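Side-chain contacts in MJ fibrillarin homologue (Methanocaldococcus jannaschii, PDB 1FBN), which probably catalyses S-adenosyl-L-methionine-dependent 2'-O-methylation of ribose in ribosomal and transfer RNA at sites chosen by a guide RNA: residues I4-I9 with Y14-G19; K23-K28 with K58-I63; I125-D130 with A138-K143. All coordinates share one frame; numbering follows the deposited sequence.

The three contacts differ in depth and chemistry. Contact 1 lies at the surface: a hairpin in the antiparallel N-terminal sheet, held by four backbone hydrogen bonds and a salt bridge, burying 590 Å². Contact 2 is buried and wholly apolar, 119 Å² between strand 25-28 and helix 58-64. The two share the sheet, since strands 13-17 and 25-28 are neighbours joined by backbone hydrogen bonds. Contact 3, also buried though I140 is exposed, belongs to the mixed sheet, its centre about 26 Å from that of contact 2. Like contact 2 it rests on one isoleucine methyl and has no hydrogen bond, but it sets an edge strand against a loop.

Contact 1 of 3, residues I4-I9 with Y14-G19; sequences IKIKEI and YEVDLG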
# COMPACT_ATOMS: atom_id res chain seq x y z
N ILE A 4 -12.72 -23.53 10.60
CA ILE A 4 -11.95 -22.31 10.38
C ILE A 4 -10.80 -22.67 9.45
O ILE A 4 -10.23 -23.76 9.54
CB ILE A 4 -11.40 -21.73 11.70
CG1 ILE A 4 -12.55 -21.30 12.60
CG2 ILE A 4 -10.46 -20.56 11.43
CD1 ILE A 4 -12.12 -20.77 13.96
N LYS A 5 -10.45 -21.75 8.55
CA LYS A 5 -9.37 -22.00 7.61
C LYS A 5 -8.57 -20.74 7.31
O LYS A 5 -9.14 -19.72 6.90
CB LYS A 5 -9.93 -22.58 6.31
CG LYS A 5 -8.87 -23.09 5.34
CD LYS A 5 -9.51 -23.50 4.02
CE LYS A 5 -8.57 -24.36 3.18
NZ LYS A 5 -7.29 -23.69 2.88
N ILE A 6 -7.27 -20.80 7.55
CA ILE A 6 -6.37 -19.69 7.26
C ILE A 6 -5.39 -20.18 6.19
O ILE A 6 -4.55 -21.04 6.47
CB ILE A 6 -5.58 -19.23 8.51
CG1 ILE A 6 -6.53 -18.70 9.58
CG2 ILE A 6 -4.58 -18.14 8.12
CD1 ILE A 6 -5.84 -18.12 10.79
N LYS A 7 -5.53 -19.68 4.97
CA LYS A 7 -4.64 -20.10 3.90
C LYS A 7 -3.90 -18.93 3.28
O LYS A 7 -4.42 -17.81 3.19
CB LYS A 7 -5.37 -20.90 2.81
CG LYS A 7 -6.23 -20.10 1.84
CD LYS A 7 -6.36 -20.86 0.53
CE LYS A 7 -7.19 -20.13 -0.52
NZ LYS A 7 -8.65 -20.32 -0.32
N GLU A 8 -2.67 -19.20 2.85
CA GLU A 8 -1.85 -18.18 2.23
C GLU A 8 -2.33 -17.85 0.82
O GLU A 8 -2.65 -18.74 0.03
CB GLU A 8 -0.40 -18.65 2.17
CG GLU A 8 0.53 -17.67 1.47
CD GLU A 8 1.99 -18.10 1.50
OE1 GLU A 8 2.27 -19.27 1.86
OE2 GLU A 8 2.85 -17.27 1.17
N ILE A 9 -2.44 -16.55 0.55
CA ILE A 9 -2.82 -16.04 -0.76
C ILE A 9 -1.66 -15.14 -1.19
O ILE A 9 -0.91 -14.67 -0.33
CB ILE A 9 -4.15 -15.25 -0.74
CG1 ILE A 9 -4.13 -14.18 0.35
CG2 ILE A 9 -5.32 -16.21 -0.56
CD1 ILE A 9 -5.38 -13.32 0.37
N TYR A 14 -2.57 -13.68 4.16
CA TYR A 14 -3.44 -14.79 4.52
C TYR A 14 -4.93 -14.54 4.47
O TYR A 14 -5.42 -13.50 4.91
CB TYR A 14 -3.03 -15.32 5.91
CG TYR A 14 -1.57 -15.69 5.96
CD1 TYR A 14 -0.60 -14.73 6.25
CD2 TYR A 14 -1.14 -16.96 5.58
CE1 TYR A 14 0.75 -15.01 6.14
CE2 TYR A 14 0.22 -17.25 5.46
CZ TYR A 14 1.16 -16.26 5.74
OH TYR A 14 2.50 -16.52 5.58
N GLU A 15 -5.65 -15.49 3.89
CA GLU A 15 -7.10 -15.43 3.80
C GLU A 15 -7.64 -16.10 5.05
O GLU A 15 -7.25 -17.22 5.37
CB GLU A 15 -7.60 -16.18 2.58
CG GLU A 15 -9.09 -16.15 2.43
CD GLU A 15 -9.55 -16.96 1.24
OE1 GLU A 15 -9.68 -18.19 1.40
OE2 GLU A 15 -9.77 -16.38 0.16
N VAL A 16 -8.52 -15.41 5.76
CA VAL A 16 -9.12 -15.94 6.98
C VAL A 16 -10.61 -16.22 6.79
O VAL A 16 -11.40 -15.30 6.59
CB VAL A 16 -8.93 -14.97 8.17
CG1 VAL A 16 -9.55 -15.57 9.42
CG2 VAL A 16 -7.45 -14.68 8.39
N ASP A 17 -10.96 -17.51 6.82
CA ASP A 17 -12.35 -17.93 6.68
C ASP A 17 -12.83 -18.53 8.01
O ASP A 17 -12.45 -19.64 8.39
CB ASP A 17 -12.49 -18.96 5.55
CG ASP A 17 -13.92 -19.49 5.40
OD1 ASP A 17 -14.89 -18.71 5.48
OD2 ASP A 17 -14.06 -20.72 5.19
N LEU A 18 -13.63 -17.75 8.74
CA LEU A 18 -14.17 -18.18 10.03
C LEU A 18 -15.43 -19.03 9.86
O LEU A 18 -16.00 -19.51 10.84
CB LEU A 18 -14.45 -16.97 10.92
CG LEU A 18 -13.25 -16.08 11.26
CD1 LEU A 18 -13.69 -14.96 12.19
CD2 LEU A 18 -12.14 -16.90 11.90
N GLY A 19 -15.85 -19.21 8.61
CA GLY A 19 -17.03 -20.00 8.31
C GLY A 19 -18.37 -19.27 8.40
O GLY A 19 -19.41 -19.91 8.52
O HOH W 1 -9.50 -19.76 4.06
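E15 and K7 form a hydrogen-bonded pair in the antiparallel beta hairpin of strands 5-9 and 13-17. E15 N gives K7 O a bond of 2.7 Å, and K7 N returns one to E15 O; K5 and D17 pair in the same way.

The E15 side chain can be traced outward. CB of E15 lies 3.6 Å from K7 O and is also touched by I9 CG2, whose side chain crosses it at about a right angle. CG is opposite the backbone N (chi1 180°), and the extended chain carries the carboxylate alongside the K7 side chain, the two pointing the same way. E15 OE1 receives K7 NZ at 2.9 Å in a salt bridge, approached from above the carboxylate plane, 36° out of it. A bend at the last torsion of K7 brings NZ there. E15 OE2 stays 4.1 Å from K7 NZ, so the bridge uses one oxygen. A water that donates to K5 O also donates to E15 OE1, at 3.1 Å from E15 OE1, so two donors grip that oxygen.

On the other face, I6 CG2 meets Y14 CB at 3.9 Å, and I6 and V16 both rest on I42 of strand 41-44. E8 CB approaches Y14 CE2 at 3.6 Å, oblique to the ring, while E8 OE2 accepts a hydrogen bond from N12 N. Beyond the paired strands, I4 and L18 lie side by side, with I4 CG2 4.1 Å from L18 CD2.

Contact 2 of 3, residues K23-K28 with K58-I63; sequences KRIATK and KLAAAI
The short helix 58-64 packs on the N-terminal antiparallel sheet where I25 of strand 25-28 meets A60 and I63, two residues almost one helical turn apart. Only 119 Å² is buried between the segments and no hydrogen bond crosses, so the evidence for packing is a set of carbon contacts made by a single methyl group.

That methyl is I25 CD1. CG1 of I25 takes the position between the backbone N and the carbonyl carbon (chi1 60°), and with chi2 extended the chain reaches straight from the strand to the helix. I25 CD1 comes within 3.9 Å of A60 CA and 4.0 Å of A60 CB. I25 CD1 lies 3.9 Å from both I63 CG2 and I63 CB, and 4.1 Å from I63 CD1. The angle from A60 CB through I25 CD1 to I63 CG2 is 115°, so the methyl touches both residues, from different directions. The I25 and I63 side chains meet at a slant. All these approaches are normal van der Waals distances, without strain, and all three residues are buried.

W52 touches both I25 and A60, while I63 also reaches I13 of strand 13-17. Another flank of the helix faces the methyltransferase part of the fold: L59 packs on T88 and V92 of helix 87-95 and on M222 of strand 220-227. K58 forms a salt bridge with D150, a predicted S-adenosyl-L-methionine-binding residue, which places the helix between the N-terminal sheet and the probable cofactor site.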
# COMPACT_ATOMS: atom_id res chain seq x y z
N LYS A 23 -15.59 -12.26 4.03
CA LYS A 23 -14.22 -12.31 3.54
C LYS A 23 -13.33 -11.56 4.53
O LYS A 23 -13.65 -10.46 4.96
CB LYS A 23 -14.12 -11.69 2.15
CG LYS A 23 -14.94 -12.43 1.09
CD LYS A 23 -14.77 -11.82 -0.30
CE LYS A 23 -15.56 -12.61 -1.34
NZ LYS A 23 -15.44 -12.06 -2.73
N ARG A 24 -12.21 -12.19 4.89
CA ARG A 24 -11.26 -11.60 5.83
C ARG A 24 -9.83 -11.94 5.44
O ARG A 24 -9.57 -13.02 4.91
CB ARG A 24 -11.55 -12.10 7.24
CG ARG A 24 -12.27 -11.11 8.11
CD ARG A 24 -12.60 -11.71 9.45
NE ARG A 24 -13.85 -12.45 9.38
CZ ARG A 24 -14.93 -12.13 10.08
NH1 ARG A 24 -14.92 -11.10 10.91
NH2 ARG A 24 -16.04 -12.84 9.93
N ILE A 25 -8.91 -11.01 5.68
CA ILE A 25 -7.50 -11.23 5.37
C ILE A 25 -6.62 -10.79 6.53
O ILE A 25 -7.03 -9.99 7.36
CB ILE A 25 -7.03 -10.51 4.09
CG1 ILE A 25 -7.22 -8.99 4.23
CG2 ILE A 25 -7.74 -11.08 2.85
CD1 ILE A 25 -6.63 -8.21 3.07
N ALA A 26 -5.38 -11.28 6.54
CA ALA A 26 -4.45 -10.94 7.61
C ALA A 26 -3.01 -11.10 7.16
O ALA A 26 -2.72 -11.61 6.08
CB ALA A 26 -4.72 -11.83 8.83
N THR A 27 -2.10 -10.58 7.99
CA THR A 27 -0.67 -10.71 7.73
C THR A 27 -0.05 -11.35 8.98
O THR A 27 -0.62 -11.30 10.07
CB THR A 27 0.01 -9.35 7.42
OG1 THR A 27 -0.28 -8.41 8.45
CG2 THR A 27 -0.47 -8.80 6.08
N LYS A 28 1.09 -12.01 8.79
CA LYS A 28 1.80 -12.65 9.88
C LYS A 28 2.68 -11.58 10.54
O LYS A 28 3.65 -11.10 9.94
CB LYS A 28 2.63 -13.80 9.33
CG LYS A 28 3.23 -14.71 10.37
CD LYS A 28 3.95 -15.87 9.71
CE LYS A 28 2.99 -16.77 8.97
NZ LYS A 28 3.70 -17.91 8.34
N LYS A 58 -6.59 1.03 2.69
CA LYS A 58 -6.99 1.00 1.29
C LYS A 58 -6.44 -0.22 0.53
O LYS A 58 -7.07 -0.71 -0.41
CB LYS A 58 -6.58 2.29 0.57
CG LYS A 58 -7.25 3.54 1.11
CD LYS A 58 -6.88 4.77 0.28
CE LYS A 58 -7.32 6.05 0.96
NZ LYS A 58 -6.61 6.23 2.26
N LEU A 59 -5.27 -0.70 0.94
CA LEU A 59 -4.66 -1.86 0.31
C LEU A 59 -5.47 -3.11 0.67
O LEU A 59 -5.73 -3.96 -0.19
CB LEU A 59 -3.19 -2.01 0.74
CG LEU A 59 -2.39 -3.14 0.10
CD1 LEU A 59 -2.55 -3.12 -1.41
CD2 LEU A 59 -0.92 -3.01 0.49
N ALA A 60 -5.90 -3.21 1.93
CA ALA A 60 -6.73 -4.33 2.37
C ALA A 60 -8.06 -4.28 1.62
O ALA A 60 -8.59 -5.31 1.20
CB ALA A 60 -6.97 -4.27 3.87
N ALA A 61 -8.60 -3.07 1.46
CA ALA A 61 -9.86 -2.86 0.75
C ALA A 61 -9.75 -3.35 -0.70
O ALA A 61 -10.67 -3.98 -1.21
CB ALA A 61 -10.24 -1.38 0.78
N ALA A 62 -8.62 -3.05 -1.34
CA ALA A 62 -8.37 -3.45 -2.72
C ALA A 62 -8.34 -4.97 -2.83
O ALA A 62 -8.91 -5.53 -3.76
CB ALA A 62 -7.07 -2.84 -3.22
N ILE A 63 -7.67 -5.62 -1.89
CA ILE A 63 -7.58 -7.08 -1.89
C ILE A 63 -8.97 -7.69 -1.66
O ILE A 63 -9.38 -8.59 -2.39
CB ILE A 63 -6.58 -7.60 -0.82
CG1 ILE A 63 -5.16 -7.15 -1.18
CG2 ILE A 63 -6.62 -9.12 -0.74
CD1 ILE A 63 -4.13 -7.47 -0.12

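Contact 3 of 3, residues I125-D130 with A138-K143; sequences IPILGD and ANIVEK
I127 points its terminal methyl at V141 and lies alongside I140, and the loop after strand 124-128 packs on that strand through these contacts. The setting is the Rossmann-like methyltransferase fold, in which 124-128 is an outermost strand of the mixed sheet, and the loop leading to strand 144-149 packs against its I127 side chain.

The two partners meet I127 CD1 from quite different directions. V141 CG2 lies 3.5 Å from I127 CD1, and the angle from I127 CG1 through I127 CD1 to V141 CG2 is 167°. The approach is therefore nearly head-on, methyl against methyl, and closer than usual van der Waals contact. I140 CG2 is 4.0 Å from I127 CD1, and the angle from I127 CG1 through I127 CD1 to I140 CG2 is 97°, which makes it a broadside contact at ordinary distance. I127 and I140 run past each other in opposite directions: while I140 CG2 sits beside CD1 of I127, I140 CD1 comes back along it to 4.4 Å from I127 CG2. V141 is inclined to I127 instead.

The reach of I127 follows from its torsions. CG1 is opposite the carbonyl carbon (chi1 -61°), and an extended second torsion projects CD1 out toward the loop.

Burial differs among the three residues. I127 and V141 are buried, whereas I140 is exposed. Behind I127, its backbone hydrogen bonds with A103 and E105 join the strand to strand 100-105, and V141 also touches Y102 of that strand and F167 of helix 156-167. The strand leads on to D130, predicted to bind S-adenosyl-L-methionine, whose OD1 accepts a hydrogen bond from N132 N.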
# COMPACT_ATOMS: atom_id res chain seq x y z
N ILE A 125 11.89 2.07 7.09
CA ILE A 125 12.85 3.17 7.16
C ILE A 125 12.18 4.52 6.90
O ILE A 125 11.81 4.83 5.78
CB ILE A 125 14.01 2.93 6.18
CG1 ILE A 125 14.78 1.68 6.60
CG2 ILE A 125 14.95 4.13 6.13
CD1 ILE A 125 15.80 1.25 5.61
N PRO A 126 12.01 5.32 7.97
CA PRO A 126 11.39 6.64 7.91
C PRO A 126 12.29 7.66 7.24
O PRO A 126 13.50 7.70 7.49
CB PRO A 126 11.21 6.99 9.38
CG PRO A 126 12.40 6.36 10.02
CD PRO A 126 12.43 5.00 9.35
N ILE A 127 11.70 8.46 6.36
CA ILE A 127 12.43 9.50 5.65
C ILE A 127 11.57 10.76 5.60
O ILE A 127 10.52 10.77 4.96
CB ILE A 127 12.77 9.06 4.20
CG1 ILE A 127 13.66 7.82 4.23
CG2 ILE A 127 13.45 10.21 3.45
CD1 ILE A 127 13.85 7.17 2.88
N LEU A 128 11.99 11.79 6.32
CA LEU A 128 11.26 13.06 6.34
C LEU A 128 11.54 13.74 5.01
O LEU A 128 12.68 14.12 4.73
CB LEU A 128 11.73 13.94 7.50
CG LEU A 128 10.81 15.09 7.91
CD1 LEU A 128 9.60 14.53 8.64
CD2 LEU A 128 11.55 16.06 8.81
N GLY A 129 10.53 13.83 4.15
CA GLY A 129 10.74 14.46 2.86
C GLY A 129 9.48 14.83 2.13
O GLY A 129 8.37 14.64 2.62
N ASP A 130 9.66 15.39 0.94
CA ASP A 130 8.57 15.82 0.08
C ASP A 130 8.60 14.90 -1.13
O ASP A 130 9.58 14.90 -1.88
CB ASP A 130 8.82 17.28 -0.34
CG ASP A 130 7.70 17.86 -1.20
OD1 ASP A 130 6.84 17.11 -1.72
OD2 ASP A 130 7.70 19.10 -1.38
N ALA A 138 17.30 10.62 -2.80
CA ALA A 138 17.86 9.64 -3.73
C ALA A 138 19.15 8.97 -3.25
O ALA A 138 19.53 7.92 -3.76
CB ALA A 138 18.06 10.27 -5.11
N ASN A 139 19.84 9.58 -2.28
CA ASN A 139 21.06 8.98 -1.74
C ASN A 139 20.74 8.06 -0.55
O ASN A 139 21.65 7.56 0.11
CB ASN A 139 22.08 10.05 -1.32
CG ASN A 139 22.90 10.59 -2.48
OD1 ASN A 139 22.90 10.04 -3.58
ND2 ASN A 139 23.63 11.67 -2.24
N ILE A 140 19.45 7.85 -0.28
CA ILE A 140 19.02 6.99 0.82
C ILE A 140 18.20 5.81 0.28
O ILE A 140 18.43 4.66 0.65
CB ILE A 140 18.10 7.75 1.83
CG1 ILE A 140 18.78 9.03 2.30
CG2 ILE A 140 17.79 6.85 3.02
CD1 ILE A 140 17.87 9.90 3.15
N VAL A 141 17.24 6.13 -0.58
CA VAL A 141 16.37 5.13 -1.18
C VAL A 141 17.03 4.41 -2.35
O VAL A 141 17.33 5.02 -3.37
CB VAL A 141 15.02 5.76 -1.64
CG1 VAL A 141 14.10 4.69 -2.23
CG2 VAL A 141 14.33 6.45 -0.47
N GLU A 142 17.28 3.12 -2.17
CA GLU A 142 17.87 2.30 -3.21
C GLU A 142 16.78 1.95 -4.21
O GLU A 142 15.60 2.15 -3.93
CB GLU A 142 18.45 1.02 -2.60
CG GLU A 142 19.38 1.29 -1.43
CD GLU A 142 20.50 0.28 -1.30
OE1 GLU A 142 20.67 -0.56 -2.22
OE2 GLU A 142 21.24 0.34 -0.29
N LYS A 143 17.15 1.42 -5.38
CA LYS A 143 16.16 1.05 -6.38
C LYS A 143 15.12 0.11 -5.76
O LYS A 143 15.47 -0.86 -5.07
CB LYS A 143 16.82 0.42 -7.61
CG LYS A 143 17.43 1.44 -8.58
CD LYS A 143 16.37 2.40 -9.11
CE LYS A 143 16.78 3.10 -10.41
NZ LYS A 143 17.92 4.05 -10.24